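Local coordinates for ectonucleotide pyrophosphatase/phosphodiesterase family member 5 (Mus musculus, PDB 5VEO), which probably hydrolyses phosphodiester or pyrophosphate bonds of nucleotide-type substrates as a zinc-dependent ectoenzyme of the NPP family, at residues 20-25 and 170-175; 147-152 and 198-203; 83-88 and 295-300. The protein carries 1 engineered substitution. All coordinates share one frame; numbering follows the deposited sequence.

Contact 1 of 3, residues 20-25 and 170-175; sequences SFDGFR and FLYWEE. With ZN (zinc ion), chain E; AMP (adenosine monophosphate), chain Q.
Three backbone hydrogen bonds, all nearly in line with their carbonyls, join 20-25 to 170-175. Ser-20 N reaches Leu-171 O at 2.8 Å, Trp-173 N donates back to Ser-20 O, and Asp-22 N closes on Trp-173 O at 2.8 Å and 171°, so the pairing runs one residue past the strand end of Phe-21. Between the first two bonds the CA of Tyr-172 makes a CA-H...O contact to Ser-20 O. These are adjacent parallel strands of the central sheet of an alkaline-phosphatase-type fold, whose C-terminal ends carry the metal site.

Ser-20 and Tyr-172 share one face of the sheet; Asp-22, just past the strand end, with CG anti to its backbone N (chi1 -163°), divides its carboxylate: OD1 binds zinc at 1.9 Å, a site completed by Asp-224, His-225 and AMP O3P, while OD2 accepts from Tyr-172 OH at 2.7 Å. The hydroxyl comes from above the carboxylate plane, OD2 sits at the ring edge, and the two planes stand 76° apart; this probably fixes the carboxylate's rotation. Ser-20 OG is hydrogen-bonded to His-62 NE2.

Apolar packing occupies the other face, where Phe-21 CD1 meets Trp-173 CB at 3.8 Å as the side chains cross obliquely.

Contact 2 of 3, residues 147-152 and 198-203; sequences VSFEDR and DHKLGY
Two helices, 149-160 and 190-210, pack beside each other against strand 168-173 of the central sheet, part of the helical layer of this alpha/beta fold. The contact falls at the start of the first, where Ser-148 is the N-cap and its OG accepts from Asp-151 N.

Lys-200 carries much of the packing. Its CB lies over one face of the Phe-149 ring, 3.9 Å from the centroid and displaced toward the rim, a CH-pi contact. CG follows beside Phe-149 CD1, and CD continues the nearly straight chain to CG of the same ring. CE arrives at Phe-149 CB, 3.6 Å away, so lysine and phenylalanine slide past each other in opposite directions. A bend at chi4 (56°) then turns NZ off this line. The ammonium forms a salt bridge with Asp-196, and water 2 links it to Glu-150 OE2, which at 4.3 Å from NZ is too far for a direct salt bridge. Phe-149 CE1, close under the lysine CB, also comes to 3.3 Å from the backbone Lys-200 O.

Glu-150 crosses Tyr-203 at about a right angle. Its CG sits over one face of the phenol ring, 3.8 Å from the centroid, in a second CH-pi contact. Bending at chi2 (71°) sends the carboxylate toward the lysine. Water 1, in the plane of the Tyr-203 ring at its edge, donates to Glu-150 O at 2.7 Å and bonds to Tyr-203 OH.

Contact 3 of 3, residues 83-88 and 295-300; sequences DPILNK and HNDRVQ. With NAG (2-acetamido-2-deoxy-beta-D-glucopyranose), chain C; FUC (alpha-L-fucopyranose), chain B.
The turn linking strands 80-83 and 88-91 meets a type I beta turn, Asn-296 to Val-299, through a salt bridge. Each turn has its own aspartate or asparagine brace: Asp-83 OD2 makes an Asx turn by accepting from Ile-85 N and extends it to Leu-86 N, while Asn-296 OD1 takes Arg-298 N on a lone pair. Asn-87 and Lys-88 facing Asp-83 form a G1 beta bulge.

Asp-83 and Arg-298 cross obliquely, with carboxylate and guanidinium planes 65° apart. The aspartate has CG anti to its backbone N (chi1 -176°), and the arginine runs extended from CG to NE, presenting its side edge. Both nitrogens of that edge converge on OD1, which lies near the guanidinium plane. NE reaches OD1 at 2.8 Å from above the carboxylate plane, whereas NH2 uses the anti lone pair of OD1 at 3.1 Å and a more bent 138°. Each carboxylate oxygen thus has two donors, one pair from the facing turn and one from its own. An alanine in place of Asp-83 removes both oxygens, which would probably leave Arg-298 NE without this partner and loosen the turn that OD2 holds through Ile-85 N and Leu-86 N. Arg-298 is held further by the carbonyls of Gly-75 and Lys-101.

Leu-86 crosses obliquely too, bringing CD1 to 4.0 Å from Arg-298 NH2. Pro-84 leans its ring on the backbone opposite, with CD at 3.2 Å from Asp-297 O. Further round the same turn, Asn-87 ND2 is covalently bonded to NAG C1, 1.4 Å away.

Overall arrangement
Contact 1 is the buried core of the set, while contacts 2 and 3 are only partly buried and lie on opposite sides of the chain's centre. Contacts 1 and 2 touch: the helix of 147-152 precedes the strand of 170-175 in the chain, and Arg-152 reaches across to the strand, hydrogen-bonding Tyr-172 O and forming a salt bridge with Glu-174, while Phe-149 meets Trp-173 edge-to-face. Contact 3 stands apart, its nearest atoms about 19 Å from contact 1. Chemistry follows place: backbone pairing and metal ligation at the strand ends, CH-pi packing with bridging waters between helices, and a salt bridge between loops beside a glycosylated asparagine.

Contact 1 of 3, residues 20-25 and 170-175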
loop_
_atom_site.group_PDB
_atom_site.type_symbol
_atom_site.label_atom_id
_atom_site.label_comp_id
_atom_site.label_asym_id
_atom_site.label_seq_id
_atom_site.Cartn_x
_atom_site.Cartn_y
_atom_site.Cartn_z
ATOM N N SER A 20 -5.117 -7.509 -2.196
ATOM C CA SER A 20 -3.750 -6.984 -2.138
ATOM C C SER A 20 -2.823 -8.091 -1.651
ATOM O O SER A 20 -2.965 -8.579 -0.521
ATOM C CB SER A 20 -3.621 -5.771 -1.223
ATOM O OG SER A 20 -2.270 -5.389 -1.140
ATOM N N PHE A 21 -1.916 -8.515 -2.531
ATOM C CA PHE A 21 -0.770 -9.326 -2.141
ATOM C C PHE A 21 0.341 -8.345 -1.853
ATOM O O PHE A 21 0.895 -7.742 -2.777
ATOM C CB PHE A 21 -0.359 -10.313 -3.226
ATOM C CG PHE A 21 -1.346 -11.407 -3.450
ATOM C CD1 PHE A 21 -1.502 -12.403 -2.504
ATOM C CD2 PHE A 21 -2.089 -11.472 -4.617
ATOM C CE1 PHE A 21 -2.386 -13.410 -2.693
ATOM C CE2 PHE A 21 -2.991 -12.510 -4.813
ATOM C CZ PHE A 21 -3.132 -13.473 -3.855
ATOM N N ASP A 22 0.643 -8.159 -0.579
ATOM C CA ASP A 22 1.537 -7.081 -0.191
ATOM C C ASP A 22 2.901 -7.234 -0.880
ATOM O O ASP A 22 3.491 -8.319 -0.881
ATOM C CB ASP A 22 1.693 -7.081 1.330
ATOM C CG ASP A 22 2.257 -5.771 1.854
ATOM O OD1 ASP A 22 3.328 -5.365 1.331
ATOM O OD2 ASP A 22 1.622 -5.136 2.736
ATOM N N GLY A 23 3.412 -6.144 -1.443
ATOM C CA GLY A 23 4.775 -6.127 -1.975
ATOM C C GLY A 23 4.967 -6.897 -3.262
ATOM O O GLY A 23 6.068 -7.402 -3.530
ATOM N N PHE A 24 3.926 -6.993 -4.079
ATOM C CA PHE A 24 3.990 -7.761 -5.320
ATOM C C PHE A 24 4.401 -6.794 -6.425
ATOM O O PHE A 24 3.580 -6.105 -7.042
ATOM C CB PHE A 24 2.666 -8.459 -5.613
ATOM C CG PHE A 24 2.792 -9.611 -6.576
ATOM C CD1 PHE A 24 3.142 -9.404 -7.912
ATOM C CD2 PHE A 24 2.599 -10.915 -6.143
ATOM C CE1 PHE A 24 3.263 -10.480 -8.789
ATOM C CE2 PHE A 24 2.706 -11.991 -7.027
ATOM C CZ PHE A 24 3.038 -11.767 -8.353
ATOM N N ARG A 25 5.710 -6.713 -6.639
ATOM C CA ARG A 25 6.274 -5.874 -7.684
ATOM C C ARG A 25 5.733 -6.310 -9.047
ATOM O O ARG A 25 5.571 -7.503 -9.316
ATOM C CB ARG A 25 7.804 -5.991 -7.640
ATOM C CG ARG A 25 8.550 -4.945 -8.411
ATOM C CD ARG A 25 10.028 -5.010 -8.096
ATOM N NE ARG A 25 10.706 -5.921 -8.969
ATOM C CZ ARG A 25 12.004 -6.201 -8.897
ATOM N NH1 ARG A 25 12.776 -5.653 -7.952
ATOM N NH2 ARG A 25 12.534 -7.029 -9.799
ATOM N N PHE A 170 -12.593 -6.832 0.585
ATOM C CA PHE A 170 -11.162 -6.535 0.617
ATOM C C PHE A 170 -10.442 -7.711 1.248
ATOM O O PHE A 170 -10.801 -8.135 2.350
ATOM C CB PHE A 170 -10.857 -5.267 1.419
ATOM C CG PHE A 170 -11.394 -4.035 0.793
ATOM C CD1 PHE A 170 -10.657 -3.372 -0.181
ATOM C CD2 PHE A 170 -12.648 -3.549 1.136
ATOM C CE1 PHE A 170 -11.145 -2.237 -0.794
ATOM C CE2 PHE A 170 -13.143 -2.403 0.527
ATOM C CZ PHE A 170 -12.395 -1.754 -0.448
ATOM N N LEU A 171 -9.427 -8.226 0.564
ATOM C CA LEU A 171 -8.657 -9.382 1.006
ATOM C C LEU A 171 -7.183 -9.022 0.948
ATOM O O LEU A 171 -6.722 -8.496 -0.064
ATOM C CB LEU A 171 -8.954 -10.596 0.120
ATOM C CG LEU A 171 -8.127 -11.857 0.276
ATOM C CD1 LEU A 171 -8.307 -12.444 1.666
ATOM C CD2 LEU A 171 -8.466 -12.897 -0.804
ATOM N N TYR A 172 -6.464 -9.288 2.030
ATOM C CA TYR A 172 -5.069 -8.900 2.172
ATOM C C TYR A 172 -4.237 -10.116 2.561
ATOM O O TYR A 172 -4.659 -10.942 3.392
ATOM C CB TYR A 172 -4.952 -7.791 3.217
ATOM C CG TYR A 172 -3.551 -7.399 3.598
ATOM C CD1 TYR A 172 -2.781 -6.592 2.771
ATOM C CD2 TYR A 172 -2.994 -7.849 4.772
ATOM C CE1 TYR A 172 -1.495 -6.229 3.124
ATOM C CE2 TYR A 172 -1.716 -7.502 5.132
ATOM C CZ TYR A 172 -0.962 -6.701 4.300
ATOM O OH TYR A 172 0.307 -6.375 4.681
ATOM N N TRP A 173 -3.037 -10.195 1.983
ATOM C CA TRP A 173 -2.052 -11.223 2.315
ATOM C C TRP A 173 -0.671 -10.579 2.384
ATOM O O TRP A 173 -0.372 -9.676 1.595
ATOM C CB TRP A 173 -2.085 -12.349 1.277
ATOM C CG TRP A 173 -1.242 -13.551 1.581
ATOM C CD1 TRP A 173 -0.213 -14.048 0.825
ATOM C CD2 TRP A 173 -1.362 -14.420 2.711
ATOM N NE1 TRP A 173 0.299 -15.177 1.411
ATOM C CE2 TRP A 173 -0.383 -15.424 2.572
ATOM C CE3 TRP A 173 -2.204 -14.445 3.826
ATOM C CZ2 TRP A 173 -0.215 -16.434 3.512
ATOM C CZ3 TRP A 173 -2.052 -15.456 4.752
ATOM C CH2 TRP A 173 -1.058 -16.436 4.595
ATOM N N GLU A 174 0.173 -11.051 3.324
ATOM C CA GLU A 174 1.436 -10.387 3.659
ATOM C C GLU A 174 2.602 -10.772 2.752
ATOM O O GLU A 174 3.683 -10.155 2.854
ATOM C CB GLU A 174 1.810 -10.691 5.107
ATOM C CG GLU A 174 0.834 -10.129 6.136
ATOM C CD GLU A 174 -0.440 -10.949 6.342
ATOM O OE1 GLU A 174 -1.346 -10.437 7.051
ATOM O OE2 GLU A 174 -0.514 -12.108 5.851
ATOM N N GLU A 175 2.422 -11.779 1.903
ATOM C CA GLU A 175 3.429 -12.147 0.908
ATOM C C GLU A 175 3.041 -11.607 -0.465
ATOM O O GLU A 175 1.838 -11.538 -0.798
ATOM C CB GLU A 175 3.599 -13.664 0.846
ATOM C CG GLU A 175 4.250 -14.271 2.069
ATOM C CD GLU A 175 5.763 -14.037 2.169
ATOM O OE1 GLU A 175 6.296 -13.074 1.578
ATOM O OE2 GLU A 175 6.413 -14.832 2.882
HETATM ZN ZN ZN E . 3.562 -3.465 1.641
HETATM P P AMP Q . 4.948 -2.750 4.572
HETATM O O1P AMP Q . 4.979 -1.251 4.575
HETATM O O2P AMP Q . 6.343 -3.346 4.796
HETATM O O3P AMP Q . 4.305 -3.335 3.317
HETATM O "O5'" AMP Q . 4.040 -3.243 5.795
HETATM C "C5'" AMP Q . 3.419 -4.535 5.722
HETATM C "C4'" AMP Q . 3.332 -5.239 7.048
HETATM O "O4'" AMP Q . 2.293 -4.637 7.809
HETATM C "C3'" AMP Q . 2.941 -6.713 6.924
HETATM O "O3'" AMP Q . 4.049 -7.543 7.195
HETATM C "C2'" AMP Q . 1.853 -6.923 7.983
HETATM O "O2'" AMP Q . 2.076 -7.995 8.858
HETATM C "C1'" AMP Q . 1.821 -5.599 8.718
HETATM N N9 AMP Q . 0.492 -5.216 9.142
HETATM C C8 AMP Q . -0.568 -4.930 8.367
HETATM N N7 AMP Q . -1.625 -4.592 9.146
HETATM C C5 AMP Q . -1.193 -4.667 10.433
HETATM C C6 AMP Q . -1.774 -4.436 11.771
HETATM N N6 AMP Q . -3.058 -4.052 11.886
HETATM N N1 AMP Q . -0.994 -4.618 12.851
HETATM C C2 AMP Q . 0.293 -4.997 12.767
HETATM N N3 AMP Q . 0.904 -5.220 11.592
HETATM C C4 AMP Q . 0.197 -5.081 10.424
#

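Contact 2 of 3, residues 147-152 and 198-203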
loop_
_atom_site.group_PDB
_atom_site.type_symbol
_atom_site.label_atom_id
_atom_site.label_comp_id
_atom_site.label_asym_id
_atom_site.label_seq_id
_atom_site.Cartn_x
_atom_site.Cartn_y
_atom_site.Cartn_z
ATOM N N VAL A 147 -3.672 -15.881 10.631
ATOM C CA VAL A 147 -4.826 -16.486 9.983
ATOM C C VAL A 147 -4.438 -16.847 8.559
ATOM O O VAL A 147 -3.891 -16.020 7.815
ATOM C CB VAL A 147 -6.031 -15.537 10.020
ATOM C CG1 VAL A 147 -7.184 -16.108 9.234
ATOM C CG2 VAL A 147 -6.465 -15.284 11.457
ATOM N N SER A 148 -4.699 -18.094 8.184
ATOM C CA SER A 148 -4.281 -18.611 6.896
ATOM C C SER A 148 -4.982 -17.868 5.761
ATOM O O SER A 148 -6.076 -17.302 5.915
ATOM C CB SER A 148 -4.596 -20.100 6.801
ATOM O OG SER A 148 -5.994 -20.280 6.695
ATOM N N PHE A 149 -4.333 -17.884 4.598
ATOM C CA PHE A 149 -4.954 -17.327 3.408
ATOM C C PHE A 149 -6.287 -18.002 3.124
ATOM O O PHE A 149 -7.273 -17.338 2.784
ATOM C CB PHE A 149 -4.026 -17.498 2.217
ATOM C CG PHE A 149 -4.553 -16.892 0.979
ATOM C CD1 PHE A 149 -5.129 -17.684 -0.002
ATOM C CD2 PHE A 149 -4.497 -15.526 0.792
ATOM C CE1 PHE A 149 -5.614 -17.116 -1.163
ATOM C CE2 PHE A 149 -4.986 -14.954 -0.366
ATOM C CZ PHE A 149 -5.553 -15.748 -1.337
ATOM N N GLU A 150 -6.336 -19.326 3.286
ATOM C CA GLU A 150 -7.548 -20.081 2.998
ATOM C C GLU A 150 -8.685 -19.672 3.928
ATOM O O GLU A 150 -9.848 -19.588 3.506
ATOM C CB GLU A 150 -7.245 -21.577 3.102
ATOM C CG GLU A 150 -6.225 -22.088 2.047
ATOM C CD GLU A 150 -4.782 -21.616 2.262
ATOM O OE1 GLU A 150 -4.401 -21.316 3.425
ATOM O OE2 GLU A 150 -4.030 -21.536 1.240
ATOM N N ASP A 151 -8.368 -19.373 5.186
ATOM C CA ASP A 151 -9.410 -18.916 6.105
ATOM C C ASP A 151 -9.888 -17.514 5.745
ATOM O O ASP A 151 -11.076 -17.195 5.893
ATOM C CB ASP A 151 -8.896 -18.963 7.541
ATOM C CG ASP A 151 -8.943 -20.367 8.130
ATOM O OD1 ASP A 151 -9.614 -21.229 7.538
ATOM O OD2 ASP A 151 -8.323 -20.609 9.188
ATOM N N ARG A 152 -8.969 -16.649 5.293
ATOM C CA ARG A 152 -9.371 -15.320 4.847
ATOM C C ARG A 152 -10.291 -15.413 3.644
ATOM O O ARG A 152 -11.319 -14.726 3.583
ATOM C CB ARG A 152 -8.134 -14.474 4.512
ATOM C CG ARG A 152 -7.251 -14.242 5.706
ATOM C CD ARG A 152 -5.979 -13.449 5.362
ATOM N NE ARG A 152 -4.918 -13.730 6.328
ATOM C CZ ARG A 152 -3.864 -12.941 6.564
ATOM N NH1 ARG A 152 -3.725 -11.775 5.948
ATOM N NH2 ARG A 152 -2.955 -13.302 7.460
ATOM N N ASP A 198 0.983 -17.270 -6.585
ATOM C CA ASP A 198 0.204 -17.678 -7.749
ATOM C C ASP A 198 -0.716 -18.841 -7.399
ATOM O O ASP A 198 -1.891 -18.852 -7.788
ATOM C CB ASP A 198 1.131 -18.055 -8.903
ATOM C CG ASP A 198 0.366 -18.445 -10.148
ATOM O OD1 ASP A 198 -0.055 -17.511 -10.893
ATOM O OD2 ASP A 198 0.172 -19.678 -10.338
ATOM N N HIS A 199 -0.202 -19.817 -6.652
ATOM C CA HIS A 199 -1.025 -20.937 -6.208
ATOM C C HIS A 199 -2.198 -20.459 -5.354
ATOM O O HIS A 199 -3.325 -20.930 -5.524
ATOM C CB HIS A 199 -0.159 -21.934 -5.439
ATOM C CG HIS A 199 -0.827 -23.246 -5.191
ATOM N ND1 HIS A 199 -1.298 -23.623 -3.950
ATOM C CD2 HIS A 199 -1.111 -24.270 -6.030
ATOM C CE1 HIS A 199 -1.840 -24.826 -4.036
ATOM N NE2 HIS A 199 -1.738 -25.241 -5.286
ATOM N N LYS A 200 -1.955 -19.508 -4.447
ATOM C CA LYS A 200 -3.029 -18.968 -3.611
ATOM C C LYS A 200 -4.062 -18.223 -4.443
ATOM O O LYS A 200 -5.265 -18.334 -4.194
ATOM C CB LYS A 200 -2.446 -18.059 -2.541
ATOM C CG LYS A 200 -1.789 -18.860 -1.435
ATOM C CD LYS A 200 -1.160 -17.976 -0.412
ATOM C CE LYS A 200 -0.884 -18.751 0.862
ATOM N NZ LYS A 200 -0.043 -19.952 0.657
ATOM N N LEU A 201 -3.618 -17.479 -5.455
ATOM C CA LEU A 201 -4.569 -16.863 -6.361
ATOM C C LEU A 201 -5.420 -17.929 -7.043
ATOM O O LEU A 201 -6.640 -17.770 -7.189
ATOM C CB LEU A 201 -3.827 -16.001 -7.384
ATOM C CG LEU A 201 -4.687 -15.300 -8.436
ATOM C CD1 LEU A 201 -5.761 -14.404 -7.797
ATOM C CD2 LEU A 201 -3.808 -14.544 -9.421
ATOM N N GLY A 202 -4.794 -19.036 -7.443
ATOM C CA GLY A 202 -5.544 -20.146 -8.019
ATOM C C GLY A 202 -6.581 -20.715 -7.067
ATOM O O GLY A 202 -7.697 -21.047 -7.475
ATOM N N TYR A 203 -6.229 -20.821 -5.786
ATOM C CA TYR A 203 -7.182 -21.250 -4.769
ATOM C C TYR A 203 -8.382 -20.306 -4.694
ATOM O O TYR A 203 -9.541 -20.742 -4.635
ATOM C CB TYR A 203 -6.468 -21.323 -3.420
ATOM C CG TYR A 203 -7.351 -21.783 -2.297
ATOM C CD1 TYR A 203 -7.511 -23.136 -2.030
ATOM C CD2 TYR A 203 -8.039 -20.873 -1.508
ATOM C CE1 TYR A 203 -8.310 -23.567 -0.995
ATOM C CE2 TYR A 203 -8.858 -21.303 -0.460
ATOM C CZ TYR A 203 -8.990 -22.649 -0.223
ATOM O OH TYR A 203 -9.790 -23.089 0.797
HETATM O O HOH W 1 -11.314 -21.156 1.855
HETATM O O HOH W 2 -1.564 -22.252 1.308
#

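Contact 3 of 3, residues 83-88 and 295-300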
loop_
_atom_site.group_PDB
_atom_site.type_symbol
_atom_site.label_atom_id
_atom_site.label_comp_id
_atom_site.label_asym_id
_atom_site.label_seq_id
_atom_site.Cartn_x
_atom_site.Cartn_y
_atom_site.Cartn_z
ATOM N N ASP A 83 2.067 12.873 15.203
ATOM C CA ASP A 83 1.218 14.023 14.955
ATOM C C ASP A 83 1.451 15.038 16.068
ATOM O O ASP A 83 1.129 14.759 17.235
ATOM C CB ASP A 83 -0.254 13.608 14.884
ATOM C CG ASP A 83 -1.168 14.762 14.520
ATOM O OD1 ASP A 83 -2.059 14.583 13.660
ATOM O OD2 ASP A 83 -0.999 15.857 15.098
ATOM N N PRO A 84 2.045 16.196 15.767
ATOM C CA PRO A 84 2.435 17.134 16.822
ATOM C C PRO A 84 1.262 17.899 17.404
ATOM O O PRO A 84 1.401 18.490 18.491
ATOM C CB PRO A 84 3.407 18.062 16.093
ATOM C CG PRO A 84 2.882 18.076 14.690
ATOM C CD PRO A 84 2.478 16.656 14.435
ATOM N N ILE A 85 0.125 17.919 16.710
ATOM C CA ILE A 85 -1.075 18.566 17.233
ATOM C C ILE A 85 -1.771 17.649 18.230
ATOM O O ILE A 85 -2.181 18.080 19.312
ATOM C CB ILE A 85 -2.016 18.954 16.080
ATOM C CG1 ILE A 85 -1.297 19.844 15.050
ATOM C CG2 ILE A 85 -3.278 19.596 16.629
ATOM C CD1 ILE A 85 -0.514 21.000 15.623
ATOM N N LEU A 86 -1.905 16.372 17.881
ATOM C CA LEU A 86 -2.430 15.373 18.800
ATOM C C LEU A 86 -1.441 15.017 19.896
ATOM O O LEU A 86 -1.854 14.499 20.938
ATOM C CB LEU A 86 -2.784 14.100 18.034
ATOM C CG LEU A 86 -3.791 14.220 16.897
ATOM C CD1 LEU A 86 -3.984 12.868 16.227
ATOM C CD2 LEU A 86 -5.106 14.746 17.422
ATOM N N ASN A 87 -0.153 15.279 19.675
ATOM C CA ASN A 87 0.935 14.720 20.474
ATOM C C ASN A 87 0.757 13.211 20.654
ATOM O O ASN A 87 0.784 12.667 21.761
ATOM C CB ASN A 87 1.074 15.421 21.823
ATOM C CG ASN A 87 2.261 14.911 22.591
ATOM O OD1 ASN A 87 3.271 14.503 21.991
ATOM N ND2 ASN A 87 2.155 14.911 23.920
ATOM N N LYS A 88 0.621 12.517 19.522
ATOM C CA LYS A 88 0.426 11.078 19.515
ATOM C C LYS A 88 1.249 10.455 18.406
ATOM O O LYS A 88 1.349 11.016 17.315
ATOM C CB LYS A 88 -1.035 10.705 19.281
ATOM C CG LYS A 88 -1.976 11.099 20.419
ATOM C CD LYS A 88 -1.728 10.284 21.669
ATOM C CE LYS A 88 -2.787 10.602 22.719
ATOM N NZ LYS A 88 -2.335 10.344 24.107
ATOM N N HIS A 295 1.947 18.781 2.496
ATOM C CA HIS A 295 0.921 19.648 3.081
ATOM C C HIS A 295 0.138 18.915 4.168
ATOM O O HIS A 295 -1.068 18.704 4.075
ATOM C CB HIS A 295 -0.011 20.171 1.993
ATOM C CG HIS A 295 0.676 21.021 0.973
ATOM N ND1 HIS A 295 1.282 22.218 1.287
ATOM C CD2 HIS A 295 0.866 20.841 -0.356
ATOM C CE1 HIS A 295 1.800 22.748 0.193
ATOM N NE2 HIS A 295 1.561 21.933 -0.819
ATOM N N ASN A 296 0.856 18.533 5.220
ATOM C CA ASN A 296 0.253 17.805 6.324
ATOM C C ASN A 296 1.162 17.937 7.533
ATOM O O ASN A 296 2.379 17.812 7.407
ATOM C CB ASN A 296 0.047 16.328 5.973
ATOM C CG ASN A 296 -0.896 15.634 6.928
ATOM O OD1 ASN A 296 -0.537 15.343 8.076
ATOM N ND2 ASN A 296 -2.110 15.363 6.464
ATOM N N ASP A 297 0.566 18.190 8.706
ATOM C CA ASP A 297 1.375 18.389 9.904
ATOM C C ASP A 297 2.053 17.102 10.382
ATOM O O ASP A 297 2.913 17.164 11.273
ATOM C CB ASP A 297 0.516 18.987 11.024
ATOM C CG ASP A 297 -0.022 20.377 10.680
ATOM O OD1 ASP A 297 0.624 21.107 9.891
ATOM O OD2 ASP A 297 -1.094 20.744 11.219
ATOM N N ARG A 298 1.714 15.947 9.809
ATOM C CA ARG A 298 2.431 14.707 10.105
ATOM C C ARG A 298 3.674 14.514 9.249
ATOM O O ARG A 298 4.399 13.527 9.435
ATOM C CB ARG A 298 1.497 13.511 9.931
ATOM C CG ARG A 298 0.369 13.540 10.923
ATOM C CD ARG A 298 -0.774 12.674 10.497
ATOM N NE ARG A 298 -1.880 12.865 11.428
ATOM C CZ ARG A 298 -3.090 12.350 11.279
ATOM N NH1 ARG A 298 -3.378 11.592 10.229
ATOM N NH2 ARG A 298 -4.016 12.619 12.188
ATOM N N VAL A 299 3.951 15.429 8.329
ATOM C CA VAL A 299 5.232 15.441 7.638
ATOM C C VAL A 299 6.217 16.214 8.505
ATOM O O VAL A 299 5.978 17.378 8.869
ATOM C CB VAL A 299 5.102 16.046 6.237
ATOM C CG1 VAL A 299 6.446 16.076 5.526
ATOM C CG2 VAL A 299 4.073 15.264 5.436
ATOM N N GLN A 300 7.308 15.550 8.878
ATOM C CA GLN A 300 8.233 16.114 9.848
ATOM C C GLN A 300 9.053 17.253 9.242
ATOM O O GLN A 300 9.103 17.413 8.020
ATOM C CB GLN A 300 9.150 15.020 10.387
ATOM C CG GLN A 300 8.412 13.947 11.190
ATOM C CD GLN A 300 7.627 14.542 12.336
ATOM O OE1 GLN A 300 8.113 15.435 13.036
ATOM N NE2 GLN A 300 6.394 14.072 12.520
HETATM C C1 NAG C . 3.189 14.389 24.765
HETATM C C2 NAG C . 3.458 15.240 25.996
HETATM C C3 NAG C . 4.543 14.594 26.855
HETATM C C4 NAG C . 4.210 13.134 27.138
HETATM C C5 NAG C . 3.799 12.373 25.880
HETATM C C6 NAG C . 3.208 11.029 26.222
HETATM C C7 NAG C . 3.034 17.637 25.715
HETATM C C8 NAG C . 3.583 18.941 25.229
HETATM N N2 NAG C . 3.846 16.581 25.597
HETATM O O3 NAG C . 4.655 15.294 28.094
HETATM O O4 NAG C . 5.362 12.465 27.628
HETATM O O5 NAG C . 2.788 13.091 25.165
HETATM O O6 NAG C . 2.734 10.339 25.075
HETATM O O7 NAG C . 1.907 17.541 26.195
HETATM C C1 FUC B . 3.760 9.471 24.562
HETATM C C2 FUC B . 3.048 8.563 23.568
HETATM C C3 FUC B . 2.533 9.369 22.407
HETATM C C4 FUC B . 3.705 10.108 21.758
HETATM C C5 FUC B . 4.382 10.989 22.807
HETATM C C6 FUC B . 5.651 11.648 22.298
HETATM O O2 FUC B . 1.987 7.895 24.170
HETATM O O3 FUC B . 1.958 8.485 21.451
HETATM O O4 FUC B . 4.632 9.149 21.228
HETATM O O5 FUC B . 4.771 10.228 23.950
#